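Local atomic coordinates of membrane-fusion protein (Streptococcus pneumoniae, PDB entry 5XU0), a protein that probably acts as the hexameric membrane-fusion component of a MacAB-like efflux pump, forming a channel through which substrates leave the membrane transporter. Residues V9-E14 with L252-S257; A53-A58 with K132-L137; T149-N154 with H170-E175; N176-G181 with T242-G247; V193-S198 with M260-K265. The protein carries 2 engineered substitutions. All coordinates share one frame; numbering follows the deposited sequence.

Contact 1: residues V9-E14 with L252-S257; sequences VTAKNE and LKQGFS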
# COMPACT_ATOMS: atom_id res chain seq x y z
N VAL B 9 -0.94 1.39 -37.26
CA VAL B 9 -2.24 2.05 -37.22
C VAL B 9 -2.72 2.06 -35.77
O VAL B 9 -3.02 1.01 -35.20
CB VAL B 9 -3.26 1.37 -38.13
CG1 VAL B 9 -4.53 2.21 -38.23
CG2 VAL B 9 -2.66 1.15 -39.51
N THR B 10 -2.76 3.24 -35.17
CA THR B 10 -3.25 3.41 -33.82
C THR B 10 -4.45 4.34 -33.83
O THR B 10 -4.66 5.11 -34.77
CB THR B 10 -2.17 3.97 -32.89
OG1 THR B 10 -2.21 5.40 -32.93
CG2 THR B 10 -0.79 3.50 -33.33
N ALA B 11 -5.24 4.26 -32.78
CA ALA B 11 -6.34 5.19 -32.64
C ALA B 11 -5.86 6.46 -31.96
O ALA B 11 -4.78 6.51 -31.36
CB ALA B 11 -7.48 4.57 -31.85
N LYS B 12 -6.67 7.51 -32.07
CA LYS B 12 -6.34 8.80 -31.50
C LYS B 12 -6.92 8.97 -30.10
O LYS B 12 -6.22 9.38 -29.17
CB LYS B 12 -6.85 9.92 -32.42
CG LYS B 12 -6.74 11.31 -31.83
CD LYS B 12 -7.05 12.36 -32.88
CE LYS B 12 -6.62 13.74 -32.42
NZ LYS B 12 -6.78 14.75 -33.49
N ASN B 13 -8.20 8.64 -29.93
CA ASN B 13 -8.92 8.89 -28.70
C ASN B 13 -9.32 7.56 -28.06
O ASN B 13 -9.82 6.67 -28.74
CB ASN B 13 -10.16 9.74 -28.96
CG ASN B 13 -9.82 11.04 -29.67
OD1 ASN B 13 -8.95 11.79 -29.23
ND2 ASN B 13 -10.51 11.31 -30.77
N GLU B 14 -9.09 7.45 -26.75
CA GLU B 14 -9.44 6.26 -26.01
C GLU B 14 -9.74 6.65 -24.57
O GLU B 14 -9.49 7.78 -24.15
CB GLU B 14 -8.33 5.21 -26.07
CG GLU B 14 -6.99 5.72 -25.57
CD GLU B 14 -6.03 4.61 -25.23
OE1 GLU B 14 -6.49 3.48 -24.96
OE2 GLU B 14 -4.80 4.86 -25.21
N LEU B 252 -9.40 -0.35 -43.29
CA LEU B 252 -8.14 -0.16 -42.58
C LEU B 252 -8.42 -0.16 -41.09
O LEU B 252 -9.08 0.75 -40.57
CB LEU B 252 -7.49 1.16 -43.01
CG LEU B 252 -6.16 1.56 -42.37
CD1 LEU B 252 -5.00 0.75 -42.95
CD2 LEU B 252 -5.93 3.06 -42.52
N LYS B 253 -7.92 -1.17 -40.39
CA LYS B 253 -8.20 -1.36 -38.97
C LYS B 253 -6.93 -1.24 -38.15
O LYS B 253 -5.83 -1.53 -38.63
CB LYS B 253 -8.88 -2.72 -38.73
CG LYS B 253 -9.88 -3.07 -39.82
CD LYS B 253 -11.30 -3.09 -39.27
CE LYS B 253 -12.21 -4.04 -40.03
NZ LYS B 253 -13.46 -4.35 -39.29
N GLN B 254 -7.10 -0.80 -36.89
CA GLN B 254 -5.97 -0.46 -36.03
C GLN B 254 -5.02 -1.65 -35.87
O GLN B 254 -5.41 -2.81 -36.00
CB GLN B 254 -6.47 -0.01 -34.67
CG GLN B 254 -7.83 0.66 -34.68
CD GLN B 254 -8.22 1.20 -33.32
OE1 GLN B 254 -7.39 1.35 -32.43
NE2 GLN B 254 -9.51 1.50 -33.16
N GLY B 255 -3.76 -1.34 -35.56
CA GLY B 255 -2.74 -2.35 -35.40
C GLY B 255 -2.06 -2.79 -36.68
O GLY B 255 -1.04 -3.49 -36.61
N PHE B 256 -2.59 -2.40 -37.84
CA PHE B 256 -2.01 -2.82 -39.11
C PHE B 256 -0.59 -2.28 -39.27
O PHE B 256 -0.34 -1.09 -39.03
CB PHE B 256 -2.88 -2.33 -40.27
CG PHE B 256 -4.00 -3.27 -40.63
CD1 PHE B 256 -4.02 -4.56 -40.13
CD2 PHE B 256 -5.02 -2.86 -41.47
CE1 PHE B 256 -5.05 -5.43 -40.47
CE2 PHE B 256 -6.04 -3.72 -41.81
CZ PHE B 256 -6.06 -5.01 -41.31
N SER B 257 0.33 -3.15 -39.66
CA SER B 257 1.66 -2.69 -40.04
C SER B 257 1.59 -1.98 -41.38
O SER B 257 0.83 -2.37 -42.28
CB SER B 257 2.64 -3.86 -40.10
OG SER B 257 3.94 -3.43 -39.75
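Val9 and the turn Lys253-Phe256 make a buried strand-to-turn contact at one end of a closed antiparallel barrel, where a connecting loop folds back on an edge of strand 3-10 before becoming strand 257-262. Two main-chain hydrogen bonds hold the pieces together. Val9 N donates to Phe256 O over 3.1 Å, and Gly255 N donates to Val9 O, so that one residue of the strand is gripped through both its amide and its carbonyl; the model draws the second bond unusually short, and its exact geometry is doubtful. These bonds come from a type II turn, in which Gly255 occupies the third position at a positive phi of 85°, a conformation that suits glycine, and the closing bond from Phe256 N to Lys253 O is weak.

The branches of Val9 divide the loop between them. CG1, anti to the backbone N (chi1 -171°), lies 3.7 Å from Gln254 CA. CG2 lies 3.6 Å from Phe256 CB, the two side chains running side by side in the same direction, and it also reaches Leu252 CD1 at 4.2 Å. That same Leu252 methyl sits at the edge of the Phe256 ring, in its plane. Further along, the extended Gln254 brings OE1 to 3.3 Å from Ala11 CB, while its NE2 makes a weak hydrogen bond to Asn174.

Tyr239 and Ser237 of a second subunit bond to the carbonyls of Gln254 and Gly255. Within the chain, strand 178-183 pairs alongside, with Thr10 bonded to Gln178 and Val9 packed on Val179.

Contact 2: residues A53-A58 with K132-L137; sequences AAYDSA and KAQSQL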
# COMPACT_ATOMS: atom_id res chain seq x y z
N ALA B 53 -28.82 8.57 0.66
CA ALA B 53 -29.07 8.92 2.06
C ALA B 53 -28.38 10.22 2.44
O ALA B 53 -28.94 11.04 3.18
CB ALA B 53 -28.61 7.78 2.97
N ALA B 54 -27.17 10.44 1.92
CA ALA B 54 -26.46 11.69 2.16
C ALA B 54 -27.23 12.88 1.60
O ALA B 54 -27.37 13.92 2.26
CB ALA B 54 -25.06 11.63 1.57
N TYR B 55 -27.74 12.74 0.36
CA TYR B 55 -28.54 13.81 -0.23
C TYR B 55 -29.76 14.12 0.63
O TYR B 55 -30.06 15.29 0.90
CB TYR B 55 -28.96 13.42 -1.65
CG TYR B 55 -29.70 14.51 -2.41
CD1 TYR B 55 -29.04 15.30 -3.34
CD2 TYR B 55 -31.05 14.73 -2.21
CE1 TYR B 55 -29.71 16.29 -4.05
CE2 TYR B 55 -31.73 15.71 -2.91
CZ TYR B 55 -31.05 16.49 -3.83
OH TYR B 55 -31.73 17.47 -4.52
N ASP B 56 -30.47 13.08 1.08
CA ASP B 56 -31.67 13.28 1.88
C ASP B 56 -31.35 13.99 3.19
O ASP B 56 -31.94 15.01 3.53
CB ASP B 56 -32.36 11.94 2.14
CG ASP B 56 -33.00 11.36 0.89
OD1 ASP B 56 -33.32 12.14 -0.03
OD2 ASP B 56 -33.18 10.13 0.83
N SER B 57 -30.39 13.44 3.95
CA SER B 57 -30.01 14.05 5.22
C SER B 57 -29.54 15.49 5.03
O SER B 57 -29.74 16.33 5.91
CB SER B 57 -28.92 13.22 5.90
OG SER B 57 -28.17 13.99 6.82
N ALA B 58 -28.92 15.79 3.89
CA ALA B 58 -28.48 17.15 3.63
C ALA B 58 -29.66 18.08 3.38
O ALA B 58 -29.72 19.19 3.92
CB ALA B 58 -27.52 17.17 2.44
N LYS B 132 -22.22 18.86 -1.89
CA LYS B 132 -21.31 17.73 -1.80
C LYS B 132 -22.04 16.42 -2.07
O LYS B 132 -21.53 15.55 -2.78
CB LYS B 132 -20.65 17.69 -0.42
CG LYS B 132 -19.43 16.79 -0.33
CD LYS B 132 -19.37 16.05 1.00
CE LYS B 132 -17.97 15.52 1.28
NZ LYS B 132 -17.93 14.59 2.44
N ALA B 133 -23.25 16.28 -1.52
CA ALA B 133 -24.05 15.09 -1.81
C ALA B 133 -24.49 15.04 -3.26
O ALA B 133 -24.61 13.95 -3.83
CB ALA B 133 -25.26 15.04 -0.88
N GLN B 134 -24.74 16.20 -3.88
CA GLN B 134 -25.16 16.22 -5.28
C GLN B 134 -24.04 15.72 -6.19
O GLN B 134 -24.24 14.81 -7.01
CB GLN B 134 -25.59 17.64 -5.67
CG GLN B 134 -26.92 18.10 -5.07
CD GLN B 134 -27.14 19.60 -5.18
OE1 GLN B 134 -26.25 20.35 -5.60
NE2 GLN B 134 -28.33 20.06 -4.80
N SER B 135 -22.85 16.30 -6.04
CA SER B 135 -21.73 15.91 -6.90
C SER B 135 -21.24 14.51 -6.58
O SER B 135 -20.77 13.80 -7.48
CB SER B 135 -20.59 16.92 -6.76
OG SER B 135 -20.18 17.05 -5.42
N GLN B 136 -21.32 14.08 -5.31
CA GLN B 136 -21.02 12.68 -5.05
C GLN B 136 -22.08 11.77 -5.64
O GLN B 136 -21.80 10.61 -5.96
CB GLN B 136 -20.88 12.42 -3.55
CG GLN B 136 -19.98 11.22 -3.23
CD GLN B 136 -20.42 10.44 -2.01
OE1 GLN B 136 -21.11 10.96 -1.13
NE2 GLN B 136 -20.02 9.17 -1.95
N LEU B 137 -23.30 12.28 -5.80
CA LEU B 137 -24.37 11.47 -6.37
C LEU B 137 -24.15 11.23 -7.85
O LEU B 137 -24.22 10.09 -8.33
CB LEU B 137 -25.71 12.14 -6.12
CG LEU B 137 -26.94 11.23 -6.12
CD1 LEU B 137 -26.59 9.83 -5.65
CD2 LEU B 137 -27.92 11.84 -5.19
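Tyr55 lays its side chain against Gln134 and Leu137, while Ala133 presses on the backbone beside it. The tyrosine CG is anti to its backbone N (chi1 -175°), beside the carbonyl carbon. Gln134 meets the ring at its edge, close to the ring plane: its CG lies 3.5 Å from Tyr55 CE1. The extended glutamine chain crosses the tyrosine at a slant, with the amide plane turned 35° from the ring, and NE2 comes to 4.1 Å from the same CE1. Leu137 arrives from another direction, crossing Tyr55 at about a right angle, and its CD2 touches Tyr55 CB at 4.0 Å.

Small residues lie where the backbones come closest. Ala133 CB points toward the other helix and lies 3.6 Å from Tyr55 CA, with Ala54 CB 4.2 Å away from it. The local axes approach to 8.6 Å, consistent with alanine at the interface, the two segments running antiparallel.

This is apolar and van der Waals packing within the long helical hairpin characteristic of membrane-fusion proteins. Ala58 continues the seam onto Gln129 and Leu130 of helix 109-138, Ser57 packs on Asp125 of a second subunit, and Lys132 packs on Glu50 of a third, placing this hairpin between its neighbours in the hexamer.

Contact 3: residues T149-N154 with H170-E175; sequences TVVEVN and HIVSNE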
# COMPACT_ATOMS: atom_id res chain seq x y z
N THR B 149 -15.92 3.00 -29.51
CA THR B 149 -16.37 1.62 -29.43
C THR B 149 -15.69 0.96 -28.24
O THR B 149 -14.48 1.08 -28.06
CB THR B 149 -16.03 0.85 -30.72
OG1 THR B 149 -16.59 1.54 -31.84
CG2 THR B 149 -16.59 -0.57 -30.67
N VAL B 150 -16.48 0.27 -27.41
CA VAL B 150 -15.95 -0.35 -26.20
C VAL B 150 -15.24 -1.64 -26.60
O VAL B 150 -15.80 -2.49 -27.29
CB VAL B 150 -17.07 -0.58 -25.16
CG1 VAL B 150 -17.98 0.64 -25.09
CG2 VAL B 150 -17.88 -1.82 -25.43
N VAL B 151 -13.97 -1.75 -26.20
CA VAL B 151 -13.16 -2.90 -26.60
C VAL B 151 -12.91 -3.88 -25.47
O VAL B 151 -12.37 -4.96 -25.73
CB VAL B 151 -11.82 -2.46 -27.21
CG1 VAL B 151 -12.05 -1.63 -28.45
CG2 VAL B 151 -10.96 -1.71 -26.19
N GLU B 152 -13.26 -3.54 -24.23
CA GLU B 152 -13.10 -4.52 -23.16
C GLU B 152 -13.98 -4.15 -21.98
O GLU B 152 -14.01 -2.99 -21.57
CB GLU B 152 -11.63 -4.62 -22.74
CG GLU B 152 -11.39 -5.51 -21.55
CD GLU B 152 -9.99 -5.34 -20.99
OE1 GLU B 152 -9.54 -6.22 -20.24
OE2 GLU B 152 -9.34 -4.33 -21.33
N VAL B 153 -14.71 -5.14 -21.45
CA VAL B 153 -15.46 -4.99 -20.21
C VAL B 153 -15.03 -6.10 -19.26
O VAL B 153 -14.71 -7.21 -19.70
CB VAL B 153 -16.98 -5.00 -20.45
CG1 VAL B 153 -17.36 -4.11 -21.63
CG2 VAL B 153 -17.50 -6.41 -20.67
N ASN B 154 -15.02 -5.81 -17.96
CA ASN B 154 -14.52 -6.76 -16.97
C ASN B 154 -15.19 -6.44 -15.64
O ASN B 154 -14.87 -5.43 -15.01
CB ASN B 154 -13.01 -6.67 -16.87
CG ASN B 154 -12.41 -7.70 -15.92
OD1 ASN B 154 -13.13 -8.52 -15.35
ND2 ASN B 154 -11.10 -7.65 -15.75
N HIS B 170 -12.73 -0.47 -21.22
CA HIS B 170 -11.83 0.18 -22.17
C HIS B 170 -12.57 0.42 -23.47
O HIS B 170 -13.10 -0.53 -24.07
CB HIS B 170 -10.58 -0.68 -22.42
CG HIS B 170 -9.56 -0.02 -23.29
ND1 HIS B 170 -8.54 -0.71 -23.89
CD2 HIS B 170 -9.41 1.28 -23.66
CE1 HIS B 170 -7.80 0.12 -24.59
NE2 HIS B 170 -8.30 1.34 -24.47
N ILE B 171 -12.60 1.68 -23.89
CA ILE B 171 -13.30 2.12 -25.09
C ILE B 171 -12.34 2.95 -25.93
O ILE B 171 -11.44 3.60 -25.39
CB ILE B 171 -14.58 2.93 -24.76
CG1 ILE B 171 -14.25 4.34 -24.28
CG2 ILE B 171 -15.40 2.22 -23.69
CD1 ILE B 171 -14.04 5.33 -25.41
N VAL B 172 -12.52 2.93 -27.24
CA VAL B 172 -11.62 3.66 -28.13
C VAL B 172 -12.33 3.96 -29.44
O VAL B 172 -13.04 3.12 -29.99
CB VAL B 172 -10.31 2.87 -28.35
CG1 VAL B 172 -10.60 1.44 -28.73
CG2 VAL B 172 -9.48 3.52 -29.41
N SER B 173 -12.12 5.18 -29.94
CA SER B 173 -12.75 5.62 -31.17
C SER B 173 -12.10 4.94 -32.37
O SER B 173 -10.88 5.01 -32.55
CB SER B 173 -12.65 7.14 -31.31
OG SER B 173 -13.20 7.58 -32.55
N ASN B 174 -12.92 4.29 -33.20
CA ASN B 174 -12.46 3.74 -34.46
C ASN B 174 -12.60 4.75 -35.60
O ASN B 174 -12.40 4.38 -36.77
CB ASN B 174 -13.22 2.45 -34.80
CG ASN B 174 -12.42 1.53 -35.70
OD1 ASN B 174 -11.30 1.85 -36.10
ND2 ASN B 174 -12.99 0.37 -36.02
N GLU B 175 -12.95 5.99 -35.29
CA GLU B 175 -12.82 7.10 -36.23
C GLU B 175 -11.56 7.88 -35.88
O GLU B 175 -10.89 7.61 -34.88
CB GLU B 175 -14.07 7.98 -36.18
CG GLU B 175 -15.39 7.22 -36.18
CD GLU B 175 -16.01 7.13 -34.80
OE1 GLU B 175 -17.25 7.32 -34.68
OE2 GLU B 175 -15.28 6.87 -33.82
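Thr149 and Val172 pair through reciprocal main-chain hydrogen bonds, Thr149 N to Val172 O at 2.9 Å and Val172 N to Thr149 O at 2.8 Å, and both donors lie above the plane of the carbonyl they meet. Further along, the bonding pattern changes. His170 O accepts from two successive amides, Val151 N and Glu152 N, both lying in its carbonyl plane, and His170 N answers with a bond to Glu152 O at 2.8 Å.

Apolar contacts come next. Val150 CG1 meets Ile171 CG2 on one face of the sheet; Val151, at the bulge, sets CG1 against Val172 CG1, whose side chain lies on the other face with His170. The second branch of Val151 makes a CH-pi contact: chi1 of -61° turns CG1 anti to the carbonyl carbon and leaves CG2 in the crowded position, 3.8 Å from the centroid of the His170 ring and over its face.

Polar and aromatic side chains gather at the same histidine. Its NE2 is hydrogen-bonded to Glu14, while Glu152 OE2 stands 4.5 Å from His170 ND1; two carboxylates nearby would be expected to favour a protonated ring. Tyr16 stacks on the imidazole, and Tyr219 of a second subunit meets it edge-to-face.

Two residues facing one define a classic beta bulge, here set in the four-stranded sheet of the barrel-sandwich (lipoyl-like) part of the membrane-fusion fold.

Contact 4: residues N176-G181 with T242-G247; sequences NLQVKG and TIDVTG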
# COMPACT_ATOMS: atom_id res chain seq x y z
N ASN B 176 -11.25 8.87 -36.72
CA ASN B 176 -10.05 9.69 -36.58
C ASN B 176 -8.82 8.83 -36.28
O ASN B 176 -8.12 9.01 -35.28
CB ASN B 176 -10.22 10.76 -35.50
CG ASN B 176 -11.58 11.42 -35.54
OD1 ASN B 176 -12.30 11.34 -36.53
ND2 ASN B 176 -11.94 12.09 -34.44
N LEU B 177 -8.58 7.87 -37.17
CA LEU B 177 -7.44 6.98 -36.99
C LEU B 177 -6.14 7.71 -37.33
O LEU B 177 -6.12 8.71 -38.06
CB LEU B 177 -7.58 5.73 -37.86
CG LEU B 177 -7.98 4.47 -37.11
CD1 LEU B 177 -9.27 4.69 -36.35
CD2 LEU B 177 -8.13 3.29 -38.06
N GLN B 178 -5.04 7.21 -36.77
CA GLN B 178 -3.71 7.76 -37.01
C GLN B 178 -2.74 6.61 -37.19
O GLN B 178 -3.10 5.43 -37.05
CB GLN B 178 -3.28 8.69 -35.86
CG GLN B 178 -4.33 9.71 -35.44
CD GLN B 178 -3.80 10.74 -34.46
OE1 GLN B 178 -3.81 11.94 -34.74
NE2 GLN B 178 -3.35 10.28 -33.30
N VAL B 179 -1.49 6.93 -37.51
CA VAL B 179 -0.41 5.96 -37.48
C VAL B 179 0.78 6.60 -36.78
O VAL B 179 1.04 7.80 -36.95
CB VAL B 179 -0.01 5.45 -38.88
CG1 VAL B 179 -0.94 4.36 -39.35
CG2 VAL B 179 -0.06 6.54 -39.88
N LYS B 180 1.51 5.81 -35.99
CA LYS B 180 2.65 6.34 -35.27
C LYS B 180 3.86 5.42 -35.38
O LYS B 180 3.75 4.24 -35.74
CB LYS B 180 2.35 6.58 -33.78
CG LYS B 180 0.90 6.81 -33.41
CD LYS B 180 0.81 7.06 -31.91
CE LYS B 180 -0.50 7.72 -31.53
NZ LYS B 180 -0.58 7.96 -30.07
N GLY B 181 5.01 5.99 -35.05
CA GLY B 181 6.22 5.22 -34.91
C GLY B 181 7.33 6.10 -34.38
O GLY B 181 7.08 7.08 -33.68
N THR B 242 3.80 11.02 -35.18
CA THR B 242 2.43 10.57 -35.44
C THR B 242 1.89 11.36 -36.62
O THR B 242 2.05 12.59 -36.69
CB THR B 242 1.48 10.79 -34.23
OG1 THR B 242 1.20 12.18 -34.12
CG2 THR B 242 2.11 10.39 -32.91
N ILE B 243 1.23 10.65 -37.55
CA ILE B 243 0.55 11.30 -38.66
C ILE B 243 -0.93 10.93 -38.63
O ILE B 243 -1.32 9.82 -38.22
CB ILE B 243 1.17 10.95 -40.04
CG1 ILE B 243 0.59 9.65 -40.58
CG2 ILE B 243 2.68 10.87 -39.97
CD1 ILE B 243 1.24 9.15 -41.85
N ASP B 244 -1.75 11.89 -39.05
CA ASP B 244 -3.20 11.74 -39.13
C ASP B 244 -3.57 11.30 -40.55
O ASP B 244 -3.20 11.97 -41.52
CB ASP B 244 -3.91 13.05 -38.79
CG ASP B 244 -3.42 13.66 -37.49
OD1 ASP B 244 -4.26 14.16 -36.71
OD2 ASP B 244 -2.20 13.64 -37.26
N VAL B 245 -4.31 10.20 -40.66
CA VAL B 245 -4.71 9.71 -41.97
C VAL B 245 -5.76 10.65 -42.55
O VAL B 245 -6.58 11.23 -41.83
CB VAL B 245 -5.23 8.27 -41.89
CG1 VAL B 245 -4.32 7.43 -41.03
CG2 VAL B 245 -6.66 8.22 -41.37
N THR B 246 -5.72 10.82 -43.87
CA THR B 246 -6.60 11.74 -44.56
C THR B 246 -7.30 11.00 -45.68
O THR B 246 -6.88 9.92 -46.09
CB THR B 246 -5.82 12.94 -45.12
OG1 THR B 246 -4.99 12.51 -46.21
CG2 THR B 246 -4.95 13.56 -44.04
N GLY B 247 -8.39 11.59 -46.16
CA GLY B 247 -9.17 10.94 -47.19
C GLY B 247 -9.90 9.72 -46.67
O GLY B 247 -10.03 9.48 -45.47
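Val179 and Ile243 form an antiparallel hydrogen-bonded pair, flanked by the non-hydrogen-bonded pairs Gln178-Asp244 and Lys180-Thr242. The strands are neighbours in the six-stranded closed barrel of this membrane-fusion protein, and the paired bonds, Val179 N to Ile243 O at 3.0 Å and Ile243 N to Val179 O at 2.9 Å, are both directed nearly along the C=O axis.

Val179 and Ile243 place their side chains on one face of the sheet. Val179 CG2 touches Ile243 CG1, with Ile243 CD1 3.5 Å from the same methyl, and this face continues onto Val9, Leu213 and Val197 of other barrel strands. Beyond it, Val245 points at the facing segment and sets CG2 3.4 Å from Leu177 O.

The opposite face carries Gln178, Asp244, Lys180 and Thr242. Gln178 and Asp244 run side by side, their flat end groups turned 79° apart, and Asp244 OD2 has Ser214 as its hydrogen-bonding partner. Lys180 and Thr242 also lie side by side: the methyl CG2 of Thr242 rests against the extended aliphatic chain of the lysine, nearest its CD at 3.7 Å and within 4.0 Å of its CE.

Contact 5: residues V193-S198 with M260-K265; sequences VGQEVS and MEVKSK. Engineered in segment 260-265: Met260 (natural residue Ile).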
# COMPACT_ATOMS: atom_id res chain seq x y z
N VAL B 193 6.90 19.10 -39.83
CA VAL B 193 5.48 18.87 -39.63
C VAL B 193 4.69 19.56 -40.74
O VAL B 193 4.94 20.72 -41.07
CB VAL B 193 5.04 19.36 -38.24
CG1 VAL B 193 5.40 20.83 -38.03
CG2 VAL B 193 3.55 19.13 -38.04
N GLY B 194 3.76 18.82 -41.34
CA GLY B 194 2.95 19.31 -42.44
C GLY B 194 3.12 18.56 -43.74
O GLY B 194 2.22 18.61 -44.60
N GLN B 195 4.24 17.85 -43.92
CA GLN B 195 4.51 17.19 -45.19
C GLN B 195 3.52 16.06 -45.45
O GLN B 195 3.17 15.30 -44.54
CB GLN B 195 5.94 16.65 -45.20
CG GLN B 195 6.99 17.67 -44.81
CD GLN B 195 8.41 17.16 -45.01
OE1 GLN B 195 9.34 17.64 -44.36
NE2 GLN B 195 8.57 16.20 -45.91
N GLU B 196 3.09 15.94 -46.70
CA GLU B 196 2.13 14.91 -47.06
C GLU B 196 2.81 13.54 -47.11
O GLU B 196 4.02 13.42 -47.29
CB GLU B 196 1.47 15.22 -48.40
CG GLU B 196 0.06 14.66 -48.52
CD GLU B 196 -0.36 14.40 -49.95
OE1 GLU B 196 -1.11 13.42 -50.18
OE2 GLU B 196 0.06 15.16 -50.85
N VAL B 197 1.99 12.50 -46.94
CA VAL B 197 2.49 11.14 -46.78
C VAL B 197 1.55 10.18 -47.50
O VAL B 197 0.33 10.33 -47.44
CB VAL B 197 2.61 10.76 -45.28
CG1 VAL B 197 2.66 9.25 -45.10
CG2 VAL B 197 3.83 11.43 -44.65
N SER B 198 2.13 9.19 -48.18
CA SER B 198 1.39 8.05 -48.71
C SER B 198 1.83 6.79 -47.98
O SER B 198 2.98 6.69 -47.53
CB SER B 198 1.63 7.90 -50.21
OG SER B 198 1.23 6.62 -50.66
N MSE B 260 5.47 3.54 -45.45
CA MSE B 260 5.13 4.91 -45.82
C MSE B 260 6.21 5.65 -46.59
O MSE B 260 7.40 5.39 -46.42
CB MSE B 260 4.79 5.71 -44.56
CG MSE B 260 4.32 4.87 -43.40
SE MSE B 260 3.19 5.90 -42.22
CE MSE B 260 4.46 7.33 -41.83
N GLU B 261 5.79 6.59 -47.44
CA GLU B 261 6.68 7.46 -48.18
C GLU B 261 6.29 8.90 -47.89
O GLU B 261 5.14 9.30 -48.13
CB GLU B 261 6.60 7.18 -49.68
CG GLU B 261 7.72 7.80 -50.49
CD GLU B 261 7.63 7.46 -51.96
OE1 GLU B 261 6.92 6.49 -52.30
OE2 GLU B 261 8.26 8.17 -52.78
N VAL B 262 7.23 9.69 -47.37
CA VAL B 262 6.99 11.10 -47.08
C VAL B 262 7.48 11.92 -48.26
O VAL B 262 8.67 11.90 -48.60
CB VAL B 262 7.69 11.55 -45.79
CG1 VAL B 262 7.31 13.00 -45.50
CG2 VAL B 262 7.31 10.64 -44.64
N LYS B 263 6.56 12.65 -48.88
CA LYS B 263 6.88 13.42 -50.07
C LYS B 263 7.79 14.60 -49.73
O LYS B 263 7.51 15.36 -48.80
CB LYS B 263 5.60 13.92 -50.73
CG LYS B 263 5.81 14.63 -52.05
CD LYS B 263 6.63 13.79 -53.01
CE LYS B 263 6.60 14.40 -54.40
NZ LYS B 263 7.71 13.93 -55.27
N SER B 264 8.87 14.75 -50.50
CA SER B 264 9.71 15.93 -50.39
C SER B 264 8.95 17.16 -50.86
O SER B 264 7.82 17.08 -51.35
CB SER B 264 10.99 15.74 -51.21
OG SER B 264 10.74 15.01 -52.40
N LYS B 265 9.57 18.33 -50.70
CA LYS B 265 8.93 19.59 -51.06
C LYS B 265 9.80 20.31 -52.07
O LYS B 265 11.01 20.50 -51.85
CB LYS B 265 8.67 20.44 -49.80
CG LYS B 265 8.03 21.85 -49.95
CD LYS B 265 7.29 22.19 -51.26
CE LYS B 265 6.21 21.20 -51.67
NZ LYS B 265 5.70 21.55 -53.04
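Gln195 reaches across to Val262 and Lys263 just before strand 196-201 begins, and its side chain can be followed atom by atom. CB lies 3.9 Å from Val262 CG1 and slightly farther from Lys263 O. CG is anti to the carbonyl carbon (chi1 -51°), and the extended chain beyond it crosses Val262 at about a right angle. At the tip the amide divides its work: NE2 gives a weak hydrogen bond to Lys263 O, 3.2 Å long and bent to 130° at the hydrogen, and also lies 3.5 Å from Val262 CG1. OE1 accepts from the backbone N of Ser192, a local bond that would limit rotation of the amide.

Beyond Gln195 the backbones pair. Lys263 N donates to Glu196 O, and Ser198 and Glu261 exchange bonds, Ser198 N to Glu261 O and Glu261 N to Ser198 O at 2.8 Å. This antiparallel pairing joins strands 196-201 and 257-262 within the six-stranded closed barrel; strand 257-262 is bonded in turn to strand 3-10, through Met260 with Leu5 and Val262 with Val3.

Val197 and Val262, a non-hydrogen-bonded pair, send their side chains to one face, where Val197 CG2 meets Val262 CG2 at 3.6 Å. The other branch, Val197 CG1, faces Met260, an engineered residue modelled as selenomethionine. Its chain bends at chi3 (-57°), and CB and CE each come to 4.2 Å from that methyl. Glu261 OE2 is hydrogen-bonded to Ser2 OG, and Glu196 OE1 to Thr210 OG1 of strand 207-216.

Overall arrangement
Read together, the contacts run along an elongated subunit. Contacts 1, 4 and 5 belong to one closed barrel: the centres of 1 and 4 are 8 Å apart and those of 4 and 5 are 12 Å apart, with Ile243 CD1 packing on Val197 CG1 and on Met260 CE inside it. Contact 3 lies in the lipoyl-like sheet beyond, its centre 12 Å from that of contact 1, and the two are joined by the bond of Glu14 to His170; both also touch a second subunit. Contact 2 stands apart in the helical hairpin, about 39 Å from contact 5 between nearest atoms and 55 Å between centres, at the opposite side of the chain's centre.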